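PDB 6Z8H: variant surface glycoprotein MITat 1.13 from Trypanosoma brucei, which probably forms, as one of many antigenically distinct variants, the dense surface coat with which the parasite evades the immune response of its host. Local coordinates for residues E118-Y123 against F256-A261; C201-Q207 against V216-L222; Q207-C211 against A241-N245; I284-V290 against Y336-W341; G345-K351 against D360-L365. Residues are numbered along the deposited sequence.

Interaction 1. Residues E118-Y123 against F256-A261. With NAG (2-acetamido-2-deoxy-beta-D-glucopyranose), chain E.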
# COMPACT_ATOMS: atom_id res chain seq x y z
N GLU A 118 -10.09 -0.86 2.44
CA GLU A 118 -11.29 -0.18 2.92
C GLU A 118 -12.48 -1.12 2.93
O GLU A 118 -13.25 -1.14 3.90
CB GLU A 118 -11.58 1.06 2.06
CG GLU A 118 -12.77 1.86 2.57
CD GLU A 118 -13.01 3.16 1.86
OE1 GLU A 118 -12.12 3.61 1.13
OE2 GLU A 118 -14.07 3.78 2.02
N ALA A 119 -12.67 -1.91 1.87
CA ALA A 119 -13.77 -2.86 1.85
C ALA A 119 -13.62 -3.92 2.93
O ALA A 119 -14.61 -4.33 3.54
CB ALA A 119 -13.87 -3.50 0.46
N ALA A 120 -12.38 -4.32 3.22
CA ALA A 120 -12.11 -5.30 4.26
C ALA A 120 -12.51 -4.77 5.62
O ALA A 120 -13.07 -5.52 6.45
CB ALA A 120 -10.61 -5.65 4.25
N GLY A 121 -12.31 -3.48 5.86
CA GLY A 121 -12.79 -2.89 7.10
C GLY A 121 -14.30 -2.96 7.22
O GLY A 121 -14.86 -3.27 8.29
N VAL A 122 -15.01 -2.66 6.13
CA VAL A 122 -16.45 -2.84 6.16
C VAL A 122 -16.81 -4.29 6.46
O VAL A 122 -17.71 -4.55 7.27
CB VAL A 122 -17.13 -2.31 4.88
CG1 VAL A 122 -18.65 -2.45 4.99
CG2 VAL A 122 -16.78 -0.86 4.66
N TYR A 123 -16.11 -5.26 5.84
CA TYR A 123 -16.42 -6.66 6.15
C TYR A 123 -16.21 -6.98 7.63
O TYR A 123 -16.91 -7.84 8.18
CB TYR A 123 -15.64 -7.63 5.25
CG TYR A 123 -16.20 -7.72 3.85
CD1 TYR A 123 -17.48 -8.23 3.63
CD2 TYR A 123 -15.44 -7.36 2.74
CE1 TYR A 123 -18.01 -8.31 2.35
CE2 TYR A 123 -15.97 -7.45 1.46
CZ TYR A 123 -17.23 -7.97 1.26
OH TYR A 123 -17.73 -8.04 -0.02
N PHE A 256 -24.60 -1.37 3.96
CA PHE A 256 -23.35 -0.94 4.60
C PHE A 256 -22.23 -0.76 3.59
O PHE A 256 -21.50 0.24 3.63
CB PHE A 256 -22.94 -1.96 5.65
CG PHE A 256 -23.76 -1.88 6.92
CD1 PHE A 256 -23.41 -0.97 7.89
CD2 PHE A 256 -24.88 -2.70 7.14
CE1 PHE A 256 -24.16 -0.86 9.07
CE2 PHE A 256 -25.60 -2.62 8.33
CZ PHE A 256 -25.24 -1.68 9.28
N LEU A 257 -22.06 -1.72 2.68
CA LEU A 257 -20.91 -1.69 1.78
C LEU A 257 -21.09 -0.69 0.65
O LEU A 257 -20.09 -0.18 0.11
CB LEU A 257 -20.67 -3.07 1.17
CG LEU A 257 -19.56 -3.94 1.78
CD1 LEU A 257 -19.61 -5.35 1.19
CD2 LEU A 257 -18.24 -3.31 1.58
N GLY A 258 -22.31 -0.42 0.23
CA GLY A 258 -22.51 0.41 -0.94
C GLY A 258 -21.74 -0.17 -2.11
O GLY A 258 -21.83 -1.36 -2.40
N SER A 259 -20.98 0.68 -2.77
CA SER A 259 -20.19 0.27 -3.92
C SER A 259 -18.74 -0.03 -3.55
O SER A 259 -17.91 -0.15 -4.45
CB SER A 259 -20.29 1.33 -5.01
OG SER A 259 -19.69 2.55 -4.65
N ASN A 260 -18.41 -0.16 -2.27
CA ASN A 260 -17.01 -0.31 -1.87
C ASN A 260 -16.42 -1.59 -2.42
O ASN A 260 -15.26 -1.61 -2.86
CB ASN A 260 -16.90 -0.39 -0.35
CG ASN A 260 -16.95 0.97 0.36
OD1 ASN A 260 -16.88 1.00 1.59
ND2 ASN A 260 -17.08 2.07 -0.38
N ALA A 261 -17.18 -2.69 -2.40
CA ALA A 261 -16.64 -3.95 -2.90
C ALA A 261 -16.57 -3.95 -4.42
O ALA A 261 -15.64 -4.51 -5.00
CB ALA A 261 -17.47 -5.12 -2.41
C1 NAG E . -16.98 3.43 0.35
C2 NAG E . -16.28 4.52 -0.59
C3 NAG E . -16.28 5.87 0.01
C4 NAG E . -17.67 6.21 0.50
C5 NAG E . -18.14 5.06 1.36
C6 NAG E . -19.51 5.32 1.94
C7 NAG E . -14.55 4.00 -2.25
C8 NAG E . -13.17 3.50 -2.41
N2 NAG E . -14.95 4.03 -0.98
O3 NAG E . -15.90 6.81 -0.96
O4 NAG E . -17.36 7.29 1.28
O5 NAG E . -18.24 3.92 0.60
O6 NAG E . -19.72 4.44 3.01
O7 NAG E . -15.16 4.37 -3.18

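Interaction 2. Residues C201-Q207 against V216-L222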
# COMPACT_ATOMS: atom_id res chain seq x y z
N CYS A 201 -45.05 -12.06 19.98
CA CYS A 201 -45.99 -11.71 21.04
C CYS A 201 -46.73 -12.94 21.52
O CYS A 201 -46.94 -13.93 20.82
CB CYS A 201 -46.94 -10.58 20.60
SG CYS A 201 -48.04 -9.89 21.90
N ALA A 202 -47.08 -12.89 22.77
CA ALA A 202 -47.77 -14.06 23.29
C ALA A 202 -48.55 -13.56 24.47
O ALA A 202 -47.95 -13.11 25.44
CB ALA A 202 -46.76 -15.11 23.73
N SER A 203 -49.87 -13.65 24.38
CA SER A 203 -50.78 -13.23 25.43
C SER A 203 -51.47 -14.47 25.98
O SER A 203 -51.49 -15.52 25.33
CB SER A 203 -51.79 -12.24 24.85
OG SER A 203 -52.35 -12.77 23.65
N GLY A 204 -51.97 -14.33 27.20
CA GLY A 204 -52.62 -15.43 27.89
C GLY A 204 -51.66 -16.20 28.79
O GLY A 204 -50.43 -16.08 28.70
N VAL A 205 -52.27 -17.00 29.68
CA VAL A 205 -51.51 -17.83 30.60
C VAL A 205 -50.83 -18.94 29.82
O VAL A 205 -51.45 -19.61 28.99
CB VAL A 205 -52.42 -18.41 31.71
CG1 VAL A 205 -51.56 -19.09 32.80
CG2 VAL A 205 -53.31 -17.35 32.32
N GLY A 206 -49.55 -19.14 30.08
CA GLY A 206 -48.78 -20.11 29.34
C GLY A 206 -48.17 -19.59 28.05
O GLY A 206 -47.30 -20.27 27.48
N GLN A 207 -48.60 -18.43 27.56
CA GLN A 207 -48.06 -17.83 26.33
C GLN A 207 -48.13 -18.83 25.17
O GLN A 207 -47.13 -19.09 24.49
CB GLN A 207 -46.65 -17.29 26.54
CG GLN A 207 -46.55 -16.19 27.60
CD GLN A 207 -46.16 -16.73 28.97
OE1 GLN A 207 -45.43 -17.71 29.08
NE2 GLN A 207 -46.64 -16.07 30.02
N VAL A 216 -52.99 -8.18 24.66
CA VAL A 216 -51.85 -8.15 25.56
C VAL A 216 -52.33 -8.03 26.99
O VAL A 216 -53.11 -7.12 27.33
CB VAL A 216 -50.91 -6.99 25.17
CG1 VAL A 216 -49.85 -6.79 26.25
CG2 VAL A 216 -50.26 -7.24 23.81
N GLU A 217 -51.87 -8.94 27.84
CA GLU A 217 -52.32 -9.00 29.23
C GLU A 217 -51.13 -9.31 30.12
O GLU A 217 -49.97 -9.16 29.73
CB GLU A 217 -53.48 -10.00 29.34
CG GLU A 217 -53.19 -11.39 28.83
CD GLU A 217 -52.56 -12.28 29.88
OE1 GLU A 217 -52.99 -12.22 31.05
OE2 GLU A 217 -51.61 -13.01 29.53
N ALA A 218 -51.39 -9.71 31.36
CA ALA A 218 -50.36 -9.73 32.39
C ALA A 218 -49.37 -10.87 32.22
O ALA A 218 -48.24 -10.75 32.70
CB ALA A 218 -51.02 -9.83 33.77
N ASN A 219 -49.74 -11.95 31.53
CA ASN A 219 -48.82 -13.04 31.25
C ASN A 219 -48.10 -12.87 29.92
O ASN A 219 -47.39 -13.78 29.51
CB ASN A 219 -49.55 -14.38 31.27
CG ASN A 219 -50.21 -14.66 32.59
OD1 ASN A 219 -49.56 -15.13 33.53
ND2 ASN A 219 -51.49 -14.34 32.69
N THR A 220 -48.32 -11.76 29.22
CA THR A 220 -47.86 -11.60 27.84
C THR A 220 -46.33 -11.43 27.74
O THR A 220 -45.71 -10.76 28.57
CB THR A 220 -48.59 -10.42 27.19
OG1 THR A 220 -49.99 -10.71 27.05
CG2 THR A 220 -48.03 -10.09 25.80
N HIS A 221 -45.74 -12.13 26.78
CA HIS A 221 -44.34 -11.93 26.39
C HIS A 221 -44.30 -11.18 25.07
O HIS A 221 -44.89 -11.63 24.08
CB HIS A 221 -43.56 -13.24 26.28
CG HIS A 221 -43.34 -13.92 27.60
ND1 HIS A 221 -42.42 -14.94 27.76
CD2 HIS A 221 -43.92 -13.75 28.81
CE1 HIS A 221 -42.44 -15.35 29.02
NE2 HIS A 221 -43.33 -14.64 29.68
N LEU A 222 -43.58 -10.07 25.03
CA LEU A 222 -43.42 -9.26 23.83
C LEU A 222 -41.93 -9.14 23.57
O LEU A 222 -41.21 -8.63 24.43
CB LEU A 222 -43.99 -7.86 24.03
CG LEU A 222 -43.91 -6.80 22.93
CD1 LEU A 222 -44.57 -7.24 21.65
CD2 LEU A 222 -44.56 -5.51 23.45

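Interaction 3. Residues Q207-C211 against A241-N245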
# COMPACT_ATOMS: atom_id res chain seq x y z
N GLN A 207 -48.60 -18.43 27.56
CA GLN A 207 -48.06 -17.83 26.33
C GLN A 207 -48.13 -18.83 25.17
O GLN A 207 -47.13 -19.09 24.49
CB GLN A 207 -46.65 -17.29 26.54
CG GLN A 207 -46.55 -16.19 27.60
CD GLN A 207 -46.16 -16.73 28.97
OE1 GLN A 207 -45.43 -17.71 29.08
NE2 GLN A 207 -46.64 -16.07 30.02
N SER A 208 -49.33 -19.36 24.93
CA SER A 208 -49.57 -20.27 23.82
C SER A 208 -50.48 -19.69 22.76
O SER A 208 -50.55 -20.25 21.66
CB SER A 208 -50.18 -21.59 24.34
OG SER A 208 -51.40 -21.36 25.01
N SER A 209 -51.16 -18.59 23.03
CA SER A 209 -52.10 -18.01 22.10
C SER A 209 -51.41 -16.83 21.43
O SER A 209 -50.25 -16.50 21.73
CB SER A 209 -53.42 -17.63 22.78
OG SER A 209 -53.38 -16.29 23.27
N SER A 210 -52.13 -16.17 20.54
CA SER A 210 -51.59 -15.07 19.77
C SER A 210 -52.29 -13.77 20.17
O SER A 210 -53.45 -13.77 20.58
CB SER A 210 -51.77 -15.33 18.28
OG SER A 210 -51.79 -14.13 17.54
N CYS A 211 -51.54 -12.67 20.10
CA CYS A 211 -52.03 -11.35 20.48
C CYS A 211 -52.85 -10.75 19.32
O CYS A 211 -53.46 -9.67 19.47
CB CYS A 211 -50.83 -10.44 20.83
SG CYS A 211 -49.63 -11.15 21.98
N ALA A 241 -51.66 -14.07 12.16
CA ALA A 241 -52.51 -15.17 12.59
C ALA A 241 -51.80 -16.11 13.54
O ALA A 241 -52.42 -17.05 14.05
CB ALA A 241 -53.05 -15.94 11.38
N ALA A 242 -50.51 -15.85 13.83
CA ALA A 242 -49.72 -16.71 14.68
C ALA A 242 -48.56 -15.90 15.23
O ALA A 242 -47.41 -16.17 14.87
CB ALA A 242 -49.21 -17.92 13.88
N THR A 243 -48.87 -15.00 16.16
CA THR A 243 -48.01 -13.96 16.80
C THR A 243 -46.98 -14.54 17.72
O THR A 243 -45.87 -13.98 17.72
CB THR A 243 -48.91 -13.00 17.58
OG1 THR A 243 -48.79 -11.81 16.84
CG2 THR A 243 -48.58 -12.96 19.05
N ASN A 244 -47.12 -15.79 18.12
CA ASN A 244 -46.18 -16.54 18.97
C ASN A 244 -45.07 -17.21 18.16
O ASN A 244 -44.40 -18.06 18.74
CB ASN A 244 -46.94 -17.51 19.89
CG ASN A 244 -47.91 -18.44 19.20
OD1 ASN A 244 -48.49 -18.12 18.17
ND2 ASN A 244 -48.13 -19.57 19.84
N ASN A 245 -44.89 -16.85 16.90
CA ASN A 245 -43.74 -17.27 16.13
C ASN A 245 -42.95 -16.02 15.78
O ASN A 245 -43.51 -14.97 15.43
CB ASN A 245 -44.14 -18.01 14.86
CG ASN A 245 -45.13 -19.11 15.13
OD1 ASN A 245 -44.77 -20.27 15.37
ND2 ASN A 245 -46.40 -18.75 15.10

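Interaction 4. Residues I284-V290 against Y336-W341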
# COMPACT_ATOMS: atom_id res chain seq x y z
N ILE A 284 18.44 -10.01 -15.92
CA ILE A 284 19.71 -9.97 -16.64
C ILE A 284 20.46 -11.28 -16.50
O ILE A 284 21.16 -11.69 -17.42
CB ILE A 284 20.52 -8.78 -16.10
CG1 ILE A 284 19.92 -7.47 -16.60
CG2 ILE A 284 21.99 -8.86 -16.55
CD1 ILE A 284 20.39 -6.24 -15.86
N THR A 285 20.33 -11.97 -15.36
CA THR A 285 21.05 -13.22 -15.13
C THR A 285 20.41 -14.41 -15.84
O THR A 285 20.93 -15.53 -15.73
CB THR A 285 21.17 -13.50 -13.63
OG1 THR A 285 19.86 -13.45 -13.06
CG2 THR A 285 22.08 -12.50 -12.93
N ASP A 286 19.32 -14.20 -16.57
CA ASP A 286 18.68 -15.22 -17.39
C ASP A 286 19.18 -15.09 -18.83
O ASP A 286 18.83 -14.14 -19.53
CB ASP A 286 17.16 -15.04 -17.31
CG ASP A 286 16.42 -16.01 -18.19
OD1 ASP A 286 17.07 -16.90 -18.80
OD2 ASP A 286 15.17 -15.88 -18.27
N PHE A 287 19.96 -16.08 -19.28
CA PHE A 287 20.52 -15.99 -20.63
C PHE A 287 19.43 -15.83 -21.68
O PHE A 287 19.62 -15.14 -22.69
CB PHE A 287 21.40 -17.20 -20.95
CG PHE A 287 22.28 -17.02 -22.16
CD1 PHE A 287 23.35 -16.14 -22.14
CD2 PHE A 287 22.03 -17.74 -23.33
CE1 PHE A 287 24.15 -15.97 -23.23
CE2 PHE A 287 22.85 -17.58 -24.44
CZ PHE A 287 23.90 -16.69 -24.38
N ASN A 288 18.27 -16.43 -21.47
CA ASN A 288 17.20 -16.31 -22.46
C ASN A 288 16.69 -14.88 -22.58
O ASN A 288 16.16 -14.51 -23.63
CB ASN A 288 16.04 -17.24 -22.10
CG ASN A 288 16.39 -18.71 -22.29
OD1 ASN A 288 17.19 -19.09 -23.16
ND2 ASN A 288 15.78 -19.55 -21.47
N ALA A 289 16.85 -14.06 -21.54
CA ALA A 289 16.44 -12.67 -21.66
C ALA A 289 17.45 -11.86 -22.46
O ALA A 289 17.07 -10.88 -23.10
CB ALA A 289 16.33 -12.05 -20.26
N VAL A 290 18.72 -12.24 -22.42
CA VAL A 290 19.78 -11.54 -23.15
C VAL A 290 19.91 -12.05 -24.58
O VAL A 290 20.06 -11.25 -25.51
CB VAL A 290 21.10 -11.70 -22.38
CG1 VAL A 290 22.23 -11.23 -23.20
CG2 VAL A 290 21.03 -10.98 -21.06
N TYR A 336 26.35 -19.61 -18.64
CA TYR A 336 26.22 -18.18 -18.40
C TYR A 336 26.25 -17.84 -16.92
O TYR A 336 26.80 -16.80 -16.52
CB TYR A 336 24.91 -17.68 -19.02
CG TYR A 336 24.58 -16.21 -18.87
CD1 TYR A 336 25.42 -15.23 -19.38
CD2 TYR A 336 23.41 -15.81 -18.23
CE1 TYR A 336 25.11 -13.90 -19.26
CE2 TYR A 336 23.09 -14.47 -18.11
CZ TYR A 336 23.96 -13.52 -18.62
OH TYR A 336 23.66 -12.19 -18.51
N ASN A 337 25.66 -18.70 -16.09
CA ASN A 337 25.64 -18.50 -14.65
C ASN A 337 26.74 -19.28 -13.93
O ASN A 337 27.33 -18.76 -12.97
CB ASN A 337 24.28 -18.92 -14.09
CG ASN A 337 23.13 -18.16 -14.75
OD1 ASN A 337 22.40 -18.72 -15.57
ND2 ASN A 337 22.99 -16.86 -14.40
N THR A 338 27.05 -20.50 -14.39
CA THR A 338 28.05 -21.30 -13.69
C THR A 338 29.47 -20.82 -13.97
O THR A 338 30.36 -21.10 -13.16
CB THR A 338 27.91 -22.77 -14.07
OG1 THR A 338 27.97 -22.91 -15.50
CG2 THR A 338 26.60 -23.33 -13.55
N LYS A 339 29.71 -20.10 -15.07
CA LYS A 339 31.05 -19.65 -15.41
C LYS A 339 31.08 -18.14 -15.69
O LYS A 339 31.84 -17.40 -15.06
CB LYS A 339 31.61 -20.43 -16.61
CG LYS A 339 31.72 -21.92 -16.35
CD LYS A 339 32.99 -22.30 -15.59
CE LYS A 339 33.68 -23.50 -16.25
NZ LYS A 339 34.80 -24.06 -15.44
N THR A 340 30.22 -17.65 -16.59
CA THR A 340 30.36 -16.26 -17.02
C THR A 340 30.15 -15.31 -15.85
O THR A 340 30.94 -14.40 -15.62
CB THR A 340 29.39 -15.91 -18.15
OG1 THR A 340 29.36 -16.96 -19.11
CG2 THR A 340 29.82 -14.62 -18.84
N TRP A 341 29.05 -15.48 -15.12
CA TRP A 341 28.79 -14.58 -14.00
C TRP A 341 29.74 -14.83 -12.84
O TRP A 341 30.04 -13.91 -12.07
CB TRP A 341 27.32 -14.66 -13.57
CG TRP A 341 26.51 -13.64 -14.29
CD1 TRP A 341 25.71 -13.84 -15.38
CD2 TRP A 341 26.48 -12.24 -14.03
NE1 TRP A 341 25.18 -12.64 -15.80
CE2 TRP A 341 25.62 -11.64 -14.97
CE3 TRP A 341 27.09 -11.43 -13.08
CZ2 TRP A 341 25.37 -10.27 -14.99
CZ3 TRP A 341 26.84 -10.07 -13.10
CH2 TRP A 341 25.96 -9.51 -14.03
O HOH W 1 20.89 -18.52 -17.51

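Interaction 5. Residues G345-K351 against D360-L365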
# COMPACT_ATOMS: atom_id res chain seq x y z
N GLY A 345 32.13 -11.83 -11.35
CA GLY A 345 32.26 -11.55 -9.94
C GLY A 345 33.67 -11.66 -9.39
O GLY A 345 33.97 -11.05 -8.36
N SER A 346 34.53 -12.43 -10.04
CA SER A 346 35.92 -12.59 -9.62
C SER A 346 36.84 -11.53 -10.20
O SER A 346 38.04 -11.53 -9.93
CB SER A 346 36.43 -13.97 -10.03
OG SER A 346 36.60 -14.04 -11.43
N THR A 347 36.31 -10.64 -11.04
CA THR A 347 37.13 -9.58 -11.60
C THR A 347 37.69 -8.70 -10.48
O THR A 347 36.95 -8.23 -9.62
CB THR A 347 36.28 -8.73 -12.55
OG1 THR A 347 35.74 -9.55 -13.58
CG2 THR A 347 37.13 -7.66 -13.20
N ARG A 348 39.00 -8.49 -10.49
CA ARG A 348 39.66 -7.68 -9.48
C ARG A 348 39.56 -6.20 -9.85
O ARG A 348 39.69 -5.82 -11.02
CB ARG A 348 41.12 -8.11 -9.32
CG ARG A 348 41.27 -9.57 -8.89
CD ARG A 348 42.70 -9.92 -8.49
NE ARG A 348 43.11 -9.23 -7.27
CZ ARG A 348 42.79 -9.63 -6.03
NH1 ARG A 348 42.07 -10.73 -5.84
NH2 ARG A 348 43.20 -8.93 -4.98
N ILE A 349 39.29 -5.38 -8.84
CA ILE A 349 39.03 -3.95 -9.01
C ILE A 349 39.73 -3.20 -7.88
O ILE A 349 40.07 -3.79 -6.85
CB ILE A 349 37.53 -3.62 -8.99
CG1 ILE A 349 36.88 -4.13 -7.70
CG2 ILE A 349 36.84 -4.23 -10.21
CD1 ILE A 349 35.45 -3.63 -7.50
N PRO A 350 39.97 -1.90 -8.07
CA PRO A 350 40.62 -1.11 -7.01
C PRO A 350 39.73 -0.97 -5.78
O PRO A 350 38.51 -0.88 -5.88
CB PRO A 350 40.85 0.26 -7.66
CG PRO A 350 40.66 0.06 -9.10
CD PRO A 350 39.76 -1.13 -9.30
N LYS A 351 40.38 -0.89 -4.61
CA LYS A 351 39.74 -0.69 -3.31
C LYS A 351 40.48 0.39 -2.54
O LYS A 351 41.71 0.36 -2.44
CB LYS A 351 39.80 -2.00 -2.51
CG LYS A 351 39.17 -1.92 -1.13
CD LYS A 351 39.28 -3.23 -0.36
CE LYS A 351 40.63 -3.40 0.32
NZ LYS A 351 40.59 -4.51 1.32
N ASP A 360 40.63 -6.03 -4.81
CA ASP A 360 39.88 -7.23 -4.45
C ASP A 360 38.84 -7.46 -5.54
O ASP A 360 38.75 -6.72 -6.52
CB ASP A 360 39.25 -7.08 -3.06
CG ASP A 360 39.15 -8.42 -2.32
OD1 ASP A 360 39.11 -9.48 -2.99
OD2 ASP A 360 39.12 -8.40 -1.08
N THR A 361 38.04 -8.51 -5.37
CA THR A 361 37.11 -8.88 -6.42
C THR A 361 35.80 -8.11 -6.27
O THR A 361 35.46 -7.63 -5.19
CB THR A 361 36.81 -10.38 -6.39
OG1 THR A 361 35.96 -10.67 -5.27
CG2 THR A 361 38.10 -11.18 -6.28
N ILE A 362 35.08 -8.01 -7.39
CA ILE A 362 33.74 -7.42 -7.38
C ILE A 362 32.86 -8.09 -6.34
O ILE A 362 32.12 -7.43 -5.60
CB ILE A 362 33.12 -7.51 -8.80
CG1 ILE A 362 33.78 -6.46 -9.72
CG2 ILE A 362 31.61 -7.36 -8.74
CD1 ILE A 362 33.30 -6.53 -11.14
N ASP A 363 32.92 -9.42 -6.27
CA ASP A 363 32.04 -10.14 -5.35
C ASP A 363 32.41 -9.91 -3.89
O ASP A 363 31.54 -9.97 -3.03
CB ASP A 363 32.04 -11.63 -5.69
CG ASP A 363 31.05 -11.97 -6.80
OD1 ASP A 363 30.32 -11.06 -7.26
OD2 ASP A 363 31.01 -13.14 -7.21
N LYS A 364 33.68 -9.62 -3.59
CA LYS A 364 34.05 -9.29 -2.21
C LYS A 364 33.69 -7.84 -1.88
O LYS A 364 33.18 -7.55 -0.79
CB LYS A 364 35.53 -9.57 -1.98
CG LYS A 364 35.89 -11.06 -2.01
CD LYS A 364 36.28 -11.57 -0.63
CE LYS A 364 36.03 -13.07 -0.49
NZ LYS A 364 35.33 -13.39 0.79
N LEU A 365 33.91 -6.94 -2.83
CA LEU A 365 33.53 -5.53 -2.69
C LEU A 365 32.11 -5.34 -3.22
O LEU A 365 31.84 -4.57 -4.15
CB LEU A 365 34.53 -4.66 -3.45
CG LEU A 365 35.98 -4.89 -3.07
CD1 LEU A 365 36.92 -4.09 -3.95
CD2 LEU A 365 36.22 -4.59 -1.60

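Interaction 1. Residues E118-Y123 against F256-A261
V122 lies on the side chain of L257, with CG1 of V122 3.5 Å from CD2 of L257, and the same methyl comes within 4.4 Å of CB of F256. A branched, compact valine suits this face of the long helix 78-129, where the incoming loop runs close to the backbone. One turn earlier A119 faces N260, and its small side chain allows the CA atoms of A119 and N260 to approach to 5.6 Å. Y123 reaches further: its OH is 3.5 Å from CD1 of L257 and 3.8 Å from CB of A261, while the hydroxyl itself is hydrogen-bonded to the carbonyl of A189. The second segment enters through a type II' turn from L257 to N260, closed by N260 N to L257 O at 2.9 Å; G258 takes the positive phi that this turn demands, and helix 260-273 starts at N260.

A second, polar part gathers round the glycan. ND2 of N260 is bonded to C1 of the NAG at 1.5 Å, and the sugar's N2 donates to OE2 of E118 at 3.1 Å, an acceptor that also receives ND2 of N124 of the second subunit. Apolar packing of a turn and helix start on a long helix, next to an N-linked glycan at the subunit interface, thus builds this part of the elongated, helical A-type VSG dimer.

Interaction 2. Residues C201-Q207 against V216-L222
N219, C201 and H221 bury the most surface here, 63 to 67 Å² each. N219 closes in on the loop beyond the strand: its CB lies 3.2 Å from O of G204, and its carbonyl O accepts a very short hydrogen bond, 2.5 Å, from NE2 of Q207. The flexible glutamine reaches that far while laying its CG over the face of the H221 ring, 4.0 Å from the centroid, a CH-pi contact. These residues sit where strands 194-202 and 221-229, antiparallel neighbours in the five-stranded sheet, run out into loops: A202 and H221 form a hydrogen-bonded pair (H221 N to A202 O, 2.8 Å; A202 N to H221 O, also 2.8 Å but weak), C201 and L222 a non-hydrogen-bonded one. C201, in disulfide linkage with C211, sets its SG 3.9 Å from CG2 of V216, and its CB 4.2 Å from CD1 of L222, which packs on I138 of the second subunit. Across the loops E217 OE2 accepts from N of G204 at 2.7 Å, where backbone angles of 94/165° call for glycine.

Interaction 3. Residues Q207-C211 against A241-N245
This is a loop-against-loop contact at the surface, beside the end of the five-stranded antiparallel sheet: residues 207-211 belong to the connection between strands 194-202 and 221-229, while residues 241-245 lead from helix 236-239 into strand 247-253. Neither segment has regular secondary structure, and their touching parts run 123° apart. The second is shaped by a type I turn from A242 to N245, in which ND2 of N245 donates to O of A242 at 2.8 Å, a use for which an asparagine amide is well suited.

S210 and T243 stand opposite each other, with CA atoms 4.8 Å apart. The small serine lets its OG lie 3.1 Å from CB of T243 and accept a weak hydrogen bond of 3.3 Å from N of T243. The backbone of T243 is also hydrogen-bonded to that of C201, at the end of strand 194-202, which is joined by a disulfide to C211, so the threonine lies close to both half-cystines. N244 packs on the 208-209 backbone, its CB 3.9 Å from O of S209; ND2 of N244 is 3.1 Å from O of S208, but at an angle too poor for a hydrogen bond. The methyl of T243 meets the disulfide sulfur, CG2 of T243 lying 3.6 Å from SG of C211.

Interaction 4. Residues I284-V290 against Y336-W341
Y336, at the start of helix 336-345, buries the most surface in this contact. One face of its ring receives F287, with CD1 of F287 3.5 Å from CG of Y336 and the ring planes inclined at 57°; the far end of the tyrosine sends OH to the carbonyl O of I284 at 2.8 Å. N337 follows with an amide that works twice: its ND2 donates to O of T285 at 2.8 Å, and its OD1 accepts from a water that is itself 3.2 Å from N of F287. The helix then turns through a wide pi-type turn, W341 N bonding to Y336 O at 3.0 Å, which brings W341 round to the same side. Its broad indole takes CG2 of T285 over one face, and its CZ2 lies 4.0 Å from CG2 of I284. The carbonyls of I284 and T285 lie just before helix 287-291, N-capped by D286. Side-chain donors thus satisfy main-chain acceptors in a loop, while aromatic rings cover the apolar remainder between these two helix starts.

Interaction 5. Residues G345-K351 against D360-L365
G345 sits so tightly against D363 that a CB on it would fall 2.1 Å from OD2 of D363, a clash that only glycine avoids. The residue lies in helix 336-345, just ahead of a beta hairpin, strands 348-351 and 358-361, whose backbone pairing continues past the strands themselves. At the regular end, I349 and D360 form a hydrogen-bonded antiparallel pair, I349 N to D360 O at 2.7 Å and D360 N to I349 O at 3.1 Å, and R348 faces T361 as a non-hydrogen-bonded pair. Further on, I362 N reaches T347 O at 2.9 Å and D363 N reaches G345 O at 2.9 Å, although residues 362-364 already have helical backbone angles. T361 starts this change as an ST motif, its OG1 accepting from N of K364 at 3.0 Å.

The isoleucines pack together: CG2 of I349 touches CG1 of I362 at 3.8 Å, and both branched side chains rest on helix 34-75, where I349 meets A75 and I362 meets A72. R348, which is exposed, spreads its guanidinium over CA of D360 and hydrogen-bonds through NH2 to OG1 of T359; NH1 of R348 and OD1 of D360, 4.3 Å apart, are opposite charges without a salt bridge. At the far end the long aliphatic part of K351 shields a leucine, CD of K351 lying 3.6 Å from CD2 of L365.

The five contacts are spread along an elongated chain. Interactions 2 and 3 share Q207, cross in sequence and lie with centres about 9 Å apart, joined by the C201-C211 disulfide (SG to SG 2.0 Å) and by a probable hydrogen bond from S209 OG to S203 O at 2.9 Å. Both are nested in the loop closed by interaction 1, the glycan-bearing contact, whose centre is about 42 Å from that of interaction 2; these two touch the second subunit. Interactions 4 and 5 follow in series on the other side of the chain's centre from interactions 2 and 3, with centres about 19 Å apart and joined through helix 336-345. Centres of interactions 2 and 5 lie about 92 Å apart.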